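Local coordinates for protein kappa-carrageenase (Pseudoalteromonas carrageenovora, PDB 1DYP) that hydrolyses the beta-1,4 linkages inside kappa-carrageenan chains, between D-galactose 4-sulfate and 3,6-anhydro-D-galactose, by means of this family 16 glycoside hydrolase catalytic domain, at residues N24-T29 and W43-A48; L82-G87 and Q231-P236. The protein carries 1 engineered substitution. All blocks are in the same frame, centred on the assembly; numbering follows the deposited sequence.

Contact 1 (N24-T29 and W43-A48); sequences NVKDAT and WKNENA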
loop_
_atom_site.group_PDB
_atom_site.type_symbol
_atom_site.label_atom_id
_atom_site.label_comp_id
_atom_site.label_asym_id
_atom_site.label_seq_id
_atom_site.Cartn_x
_atom_site.Cartn_y
_atom_site.Cartn_z
ATOM N N ASN A 24 -6.265 13.244 -13.875
ATOM C CA ASN A 24 -6.996 14.391 -14.375
ATOM C C ASN A 24 -8.469 14.005 -14.292
ATOM O O ASN A 24 -9.345 14.861 -14.181
ATOM C CB ASN A 24 -6.598 14.689 -15.820
ATOM C CG ASN A 24 -5.170 15.175 -15.934
ATOM O OD1 ASN A 24 -4.764 16.087 -15.220
ATOM N ND2 ASN A 24 -4.403 14.573 -16.835
ATOM N N VAL A 25 -8.724 12.700 -14.344
ATOM C CA VAL A 25 -10.078 12.168 -14.251
ATOM C C VAL A 25 -10.062 10.902 -13.411
ATOM O O VAL A 25 -9.007 10.302 -13.197
ATOM C CB VAL A 25 -10.657 11.805 -15.639
ATOM C CG1 VAL A 25 -10.721 13.047 -16.521
ATOM C CG2 VAL A 25 -9.815 10.715 -16.284
ATOM N N LYS A 26 -11.235 10.506 -12.925
ATOM C CA LYS A 26 -11.368 9.290 -12.133
ATOM C C LYS A 26 -11.686 8.189 -13.141
ATOM O O LYS A 26 -12.799 8.108 -13.663
ATOM C CB LYS A 26 -12.502 9.435 -11.115
ATOM C CG LYS A 26 -12.664 8.227 -10.206
ATOM C CD LYS A 26 -13.671 8.490 -9.102
ATOM C CE LYS A 26 -13.889 7.236 -8.263
ATOM N NZ LYS A 26 -14.879 7.446 -7.168
ATOM N N ASP A 27 -10.690 7.352 -13.410
ATOM C CA ASP A 27 -10.800 6.280 -14.391
ATOM C C ASP A 27 -11.126 4.916 -13.789
ATOM O O ASP A 27 -10.233 4.190 -13.355
ATOM C CB ASP A 27 -9.485 6.204 -15.167
ATOM C CG ASP A 27 -9.550 5.270 -16.355
ATOM O OD1 ASP A 27 -10.524 4.498 -16.475
ATOM O OD2 ASP A 27 -8.605 5.305 -17.166
ATOM N N ALA A 28 -12.409 4.566 -13.794
ATOM C CA ALA A 28 -12.869 3.293 -13.246
ATOM C C ALA A 28 -12.584 2.099 -14.157
ATOM O O ALA A 28 -12.808 0.953 -13.774
ATOM C CB ALA A 28 -14.359 3.371 -12.938
ATOM N N THR A 29 -12.106 2.358 -15.367
ATOM C CA THR A 29 -11.776 1.267 -16.272
ATOM C C THR A 29 -10.396 0.765 -15.875
ATOM O O THR A 29 -10.114 -0.433 -15.903
ATOM C CB THR A 29 -11.731 1.739 -17.737
ATOM O OG1 THR A 29 -13.052 2.078 -18.169
ATOM C CG2 THR A 29 -11.159 0.644 -18.637
ATOM N N TRP A 43 -13.944 -0.020 2.191
ATOM C CA TRP A 43 -13.663 0.870 1.081
ATOM C C TRP A 43 -14.980 1.359 0.501
ATOM O O TRP A 43 -15.955 0.612 0.436
ATOM C CB TRP A 43 -12.899 0.134 -0.019
ATOM C CG TRP A 43 -11.648 -0.527 0.438
ATOM C CD1 TRP A 43 -11.367 -1.858 0.391
ATOM C CD2 TRP A 43 -10.485 0.114 0.975
ATOM N NE1 TRP A 43 -10.098 -2.091 0.862
ATOM C CE2 TRP A 43 -9.533 -0.897 1.228
ATOM C CE3 TRP A 43 -10.154 1.446 1.267
ATOM C CZ2 TRP A 43 -8.268 -0.623 1.759
ATOM C CZ3 TRP A 43 -8.892 1.721 1.795
ATOM C CH2 TRP A 43 -7.964 0.687 2.035
ATOM N N LYS A 44 -15.008 2.617 0.086
ATOM C CA LYS A 44 -16.200 3.178 -0.530
ATOM C C LYS A 44 -15.761 3.981 -1.738
ATOM O O LYS A 44 -14.865 4.824 -1.646
ATOM C CB LYS A 44 -16.963 4.078 0.445
ATOM C CG LYS A 44 -17.567 3.344 1.637
ATOM C CD LYS A 44 -18.632 2.343 1.219
ATOM C CE LYS A 44 -19.230 1.651 2.438
ATOM N NZ LYS A 44 -20.313 0.687 2.090
ATOM N N ASN A 45 -16.385 3.699 -2.875
ATOM C CA ASN A 45 -16.071 4.389 -4.116
ATOM C C ASN A 45 -16.126 5.904 -3.949
ATOM O O ASN A 45 -15.313 6.626 -4.525
ATOM C CB ASN A 45 -17.050 3.955 -5.211
ATOM C CG ASN A 45 -16.848 4.713 -6.503
ATOM O OD1 ASN A 45 -15.749 4.740 -7.055
ATOM N ND2 ASN A 45 -17.914 5.337 -6.996
ATOM N N GLU A 46 -17.074 6.388 -3.153
ATOM C CA GLU A 46 -17.207 7.824 -2.957
ATOM C C GLU A 46 -16.052 8.439 -2.175
ATOM O O GLU A 46 -15.891 9.662 -2.160
ATOM C CB GLU A 46 -18.540 8.159 -2.274
ATOM C CG GLU A 46 -18.627 7.816 -0.798
ATOM C CD GLU A 46 -19.905 8.341 -0.161
ATOM O OE1 GLU A 46 -20.996 7.850 -0.518
ATOM O OE2 GLU A 46 -19.818 9.248 0.692
ATOM N N ASN A 47 -15.245 7.601 -1.531
ATOM C CA ASN A 47 -14.107 8.097 -0.765
ATOM C C ASN A 47 -12.901 8.338 -1.664
ATOM O O ASN A 47 -11.857 8.798 -1.209
ATOM C CB ASN A 47 -13.743 7.119 0.355
ATOM C CG ASN A 47 -14.693 7.211 1.531
ATOM O OD1 ASN A 47 -14.664 6.378 2.434
ATOM N ND2 ASN A 47 -15.532 8.237 1.532
ATOM N N ALA A 48 -13.055 8.018 -2.943
ATOM C CA ALA A 48 -11.995 8.231 -3.919
ATOM C C ALA A 48 -12.491 9.307 -4.874
ATOM O O ALA A 48 -13.454 9.096 -5.612
ATOM C CB ALA A 48 -11.707 6.943 -4.678
#
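K26 brings the NZ end of its side chain up to N45, at the start of the 3-10 turn 45-47, and to A48 just after it, and three oxygens grip the ammonium group. The reach is direct: CG stands anti to the backbone N (chi1 -177°) and the chain runs fully extended beyond it, carrying NZ across the gap between two loops whose nearest alpha carbons, those of K26 and A48, are still 8.3 Å apart.

Two of the three acceptors are backbone carbonyls. K26 NZ is 2.7 Å from A48 O, a bond tilted modestly from the carbonyl plane, and 2.8 Å from N45 O, which it meets from well above the plane. N45 O has a second donor, the amide of A48, which comes to it from the opposite face, so the oxygen that closes the turn also holds the lysine. The third acceptor is the side-chain carbonyl of N45: OD1 lies 2.8 Å from K26 NZ, with the ammonium group 56° out of the amide plane. K26 CE, just behind NZ, lies 3.3 Å from both A48 O and N45 OD1. No carboxylate of the two segments takes part; the charge is met by neutral oxygens, which it would be expected to polarise.

Further along the first loop, D27 OD1 accepts from the amide of T29 in an Asx turn. F33 makes a cation-pi contact with K26 and also touches the side chains of N45 and A48. The contact thus ties the loop between strands 13-15 and 31-32 to the turn between strands 41-43 and 48-51, with the A48 side chain touching L57 of strand 54-70.

Contact 2 (L82-G87 and Q231-P236); sequences LYYTSG and QGLRAP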
loop_
_atom_site.group_PDB
_atom_site.type_symbol
_atom_site.label_atom_id
_atom_site.label_comp_id
_atom_site.label_asym_id
_atom_site.label_seq_id
_atom_site.Cartn_x
_atom_site.Cartn_y
_atom_site.Cartn_z
ATOM N N LEU A 82 -18.167 -1.411 12.460
ATOM C CA LEU A 82 -16.912 -0.736 12.165
ATOM C C LEU A 82 -17.212 0.752 12.225
ATOM O O LEU A 82 -18.374 1.160 12.160
ATOM C CB LEU A 82 -16.367 -1.148 10.798
ATOM C CG LEU A 82 -15.931 -2.620 10.750
ATOM C CD1 LEU A 82 -15.389 -2.953 9.369
ATOM C CD2 LEU A 82 -14.867 -2.884 11.822
ATOM N N TYR A 83 -16.174 1.573 12.319
ATOM C CA TYR A 83 -16.395 3.000 12.503
ATOM C C TYR A 83 -15.834 3.965 11.471
ATOM O O TYR A 83 -16.124 5.163 11.522
ATOM C CB TYR A 83 -15.878 3.363 13.894
ATOM C CG TYR A 83 -16.320 2.350 14.925
ATOM C CD1 TYR A 83 -17.631 2.333 15.394
ATOM C CD2 TYR A 83 -15.449 1.353 15.373
ATOM C CE1 TYR A 83 -18.067 1.348 16.275
ATOM C CE2 TYR A 83 -15.874 0.365 16.253
ATOM C CZ TYR A 83 -17.186 0.367 16.699
ATOM O OH TYR A 83 -17.615 -0.616 17.563
ATOM N N TYR A 84 -15.041 3.452 10.538
ATOM C CA TYR A 84 -14.449 4.297 9.512
ATOM C C TYR A 84 -14.494 3.656 8.135
ATOM O O TYR A 84 -14.453 2.433 8.006
ATOM C CB TYR A 84 -12.980 4.607 9.842
ATOM C CG TYR A 84 -12.767 5.287 11.166
ATOM C CD1 TYR A 84 -12.716 4.552 12.350
ATOM C CD2 TYR A 84 -12.648 6.674 11.243
ATOM C CE1 TYR A 84 -12.554 5.183 13.582
ATOM C CE2 TYR A 84 -12.490 7.315 12.467
ATOM C CZ TYR A 84 -12.445 6.564 13.632
ATOM O OH TYR A 84 -12.302 7.197 14.848
ATOM N N THR A 85 -14.593 4.491 7.108
ATOM C CA THR A 85 -14.570 4.013 5.731
ATOM C C THR A 85 -13.396 4.749 5.107
ATOM O O THR A 85 -12.986 5.799 5.602
ATOM C CB THR A 85 -15.864 4.345 4.950
ATOM O OG1 THR A 85 -16.108 5.757 4.977
ATOM C CG2 THR A 85 -17.049 3.593 5.547
ATOM N N SER A 86 -12.827 4.199 4.046
ATOM C CA SER A 86 -11.695 4.874 3.433
ATOM C C SER A 86 -11.680 4.726 1.924
ATOM O O SER A 86 -12.605 4.164 1.335
ATOM C CB SER A 86 -10.386 4.358 4.027
ATOM O OG SER A 86 -9.333 5.264 3.751
ATOM N N GLY A 87 -10.618 5.234 1.309
ATOM C CA GLY A 87 -10.497 5.190 -0.135
ATOM C C GLY A 87 -9.347 4.353 -0.650
ATOM O O GLY A 87 -8.299 4.232 -0.012
ATOM N N GLN A 231 -5.584 4.369 1.797
ATOM C CA GLN A 231 -5.315 4.929 3.109
ATOM C C GLN A 231 -5.959 4.031 4.153
ATOM O O GLN A 231 -7.170 3.813 4.141
ATOM C CB GLN A 231 -5.856 6.354 3.208
ATOM C CG GLN A 231 -5.536 7.020 4.531
ATOM C CD GLN A 231 -5.622 8.524 4.454
ATOM O OE1 GLN A 231 -4.692 9.187 3.989
ATOM N NE2 GLN A 231 -6.744 9.075 4.900
ATOM N N GLY A 232 -5.135 3.495 5.043
ATOM C CA GLY A 232 -5.648 2.612 6.073
ATOM C C GLY A 232 -5.773 3.283 7.425
ATOM O O GLY A 232 -5.250 4.372 7.643
ATOM N N LEU A 233 -6.469 2.614 8.335
ATOM C CA LEU A 233 -6.678 3.120 9.685
ATOM C C LEU A 233 -5.574 2.576 10.592
ATOM O O LEU A 233 -5.078 1.463 10.383
ATOM C CB LEU A 233 -8.051 2.669 10.193
ATOM C CG LEU A 233 -8.674 3.426 11.364
ATOM C CD1 LEU A 233 -9.016 4.862 10.951
ATOM C CD2 LEU A 233 -9.932 2.688 11.811
ATOM N N ARG A 234 -5.199 3.358 11.601
ATOM C CA ARG A 234 -4.146 2.964 12.532
ATOM C C ARG A 234 -4.457 3.442 13.944
ATOM O O ARG A 234 -5.485 4.077 14.183
ATOM C CB ARG A 234 -2.802 3.563 12.090
ATOM C CG ARG A 234 -2.303 3.081 10.733
ATOM C CD ARG A 234 -1.911 1.609 10.776
ATOM N NE ARG A 234 -1.227 1.171 9.558
ATOM C CZ ARG A 234 -1.838 0.712 8.471
ATOM N NH1 ARG A 234 -3.161 0.624 8.434
ATOM N NH2 ARG A 234 -1.119 0.325 7.423
ATOM N N ALA A 235 -3.567 3.121 14.876
ATOM C CA ALA A 235 -3.726 3.552 16.256
ATOM C C ALA A 235 -3.861 5.073 16.193
ATOM O O ALA A 235 -3.208 5.725 15.379
ATOM C CB ALA A 235 -2.495 3.157 17.069
ATOM N N PRO A 236 -4.654 5.669 17.091
ATOM C CA PRO A 236 -5.433 5.095 18.193
ATOM C C PRO A 236 -6.785 4.457 17.872
ATOM O O PRO A 236 -7.580 4.227 18.783
ATOM C CB PRO A 236 -5.598 6.283 19.123
ATOM C CG PRO A 236 -5.837 7.402 18.141
ATOM C CD PRO A 236 -4.789 7.140 17.069
#
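Y84 and L233 supply the apolar part of this contact, both pointing into the gap between strands 75-95 and 225-233. CD1 of L233 sits over the face near CG of Y84, 4.0 Å from the ring centroid and 20° off the normal, in a CH-pi contact, while CD2 hangs past the rim, 3.4 Å from Y84 CD1. A chi1 of -161° carries CG of L233 toward the tyrosine, and chi2 of 66° sets where its two methyls fall against the ring; the two side chains cross at about a right angle. F256 and H237 also meet the ring, and the hydroxyl of Y84 is bonded to the carbonyl of S252.

Hydrogen bonds take over toward G87, where the strands draw closer. The amide of Q231 gives a rather long bond of 3.3 Å to G87 O. Next to it, S86 OG donates to Q231 O over 2.6 Å, so a serine hydroxyl joins the strands where the main chains part. T59 OG1 binds both S86 OG and Q231 NE2, linking these buried polar groups to strand 54-70.

Within the second segment, the guanidinium of R234 folds back on its own chain: NH1 donates to L233 O at 2.9 Å, while NE is bonded to Q145 OE1.

The two antiparallel strands belong to the beta-sandwich (jelly-roll) fold of family 16 glycoside hydrolases. Here the pair leads to the substrate-binding side: R234 is important for substrate recognition, and its NH2 makes a long, weak ion pair with the proton donor E142.

In the fold
Contact 1 is partly buried and joins two loops; contact 2 is fully buried and joins two long strands. Their chemistry follows that difference. At 24-29 and 43-48 one charged side chain does all the work, whereas 82-87 and 231-236 combine aromatic and aliphatic packing with a few bonds between uncharged groups. The centres lie 18 Å apart, yet the contacts meet where 43-48 runs beside 82-87: K44 N is 3.1 Å from S86 O, a probable hydrogen bond, and the W43 ring packs on G87. Only contact 2 holds a substrate-recognition residue; contact 1 lies away from the catalytic residues.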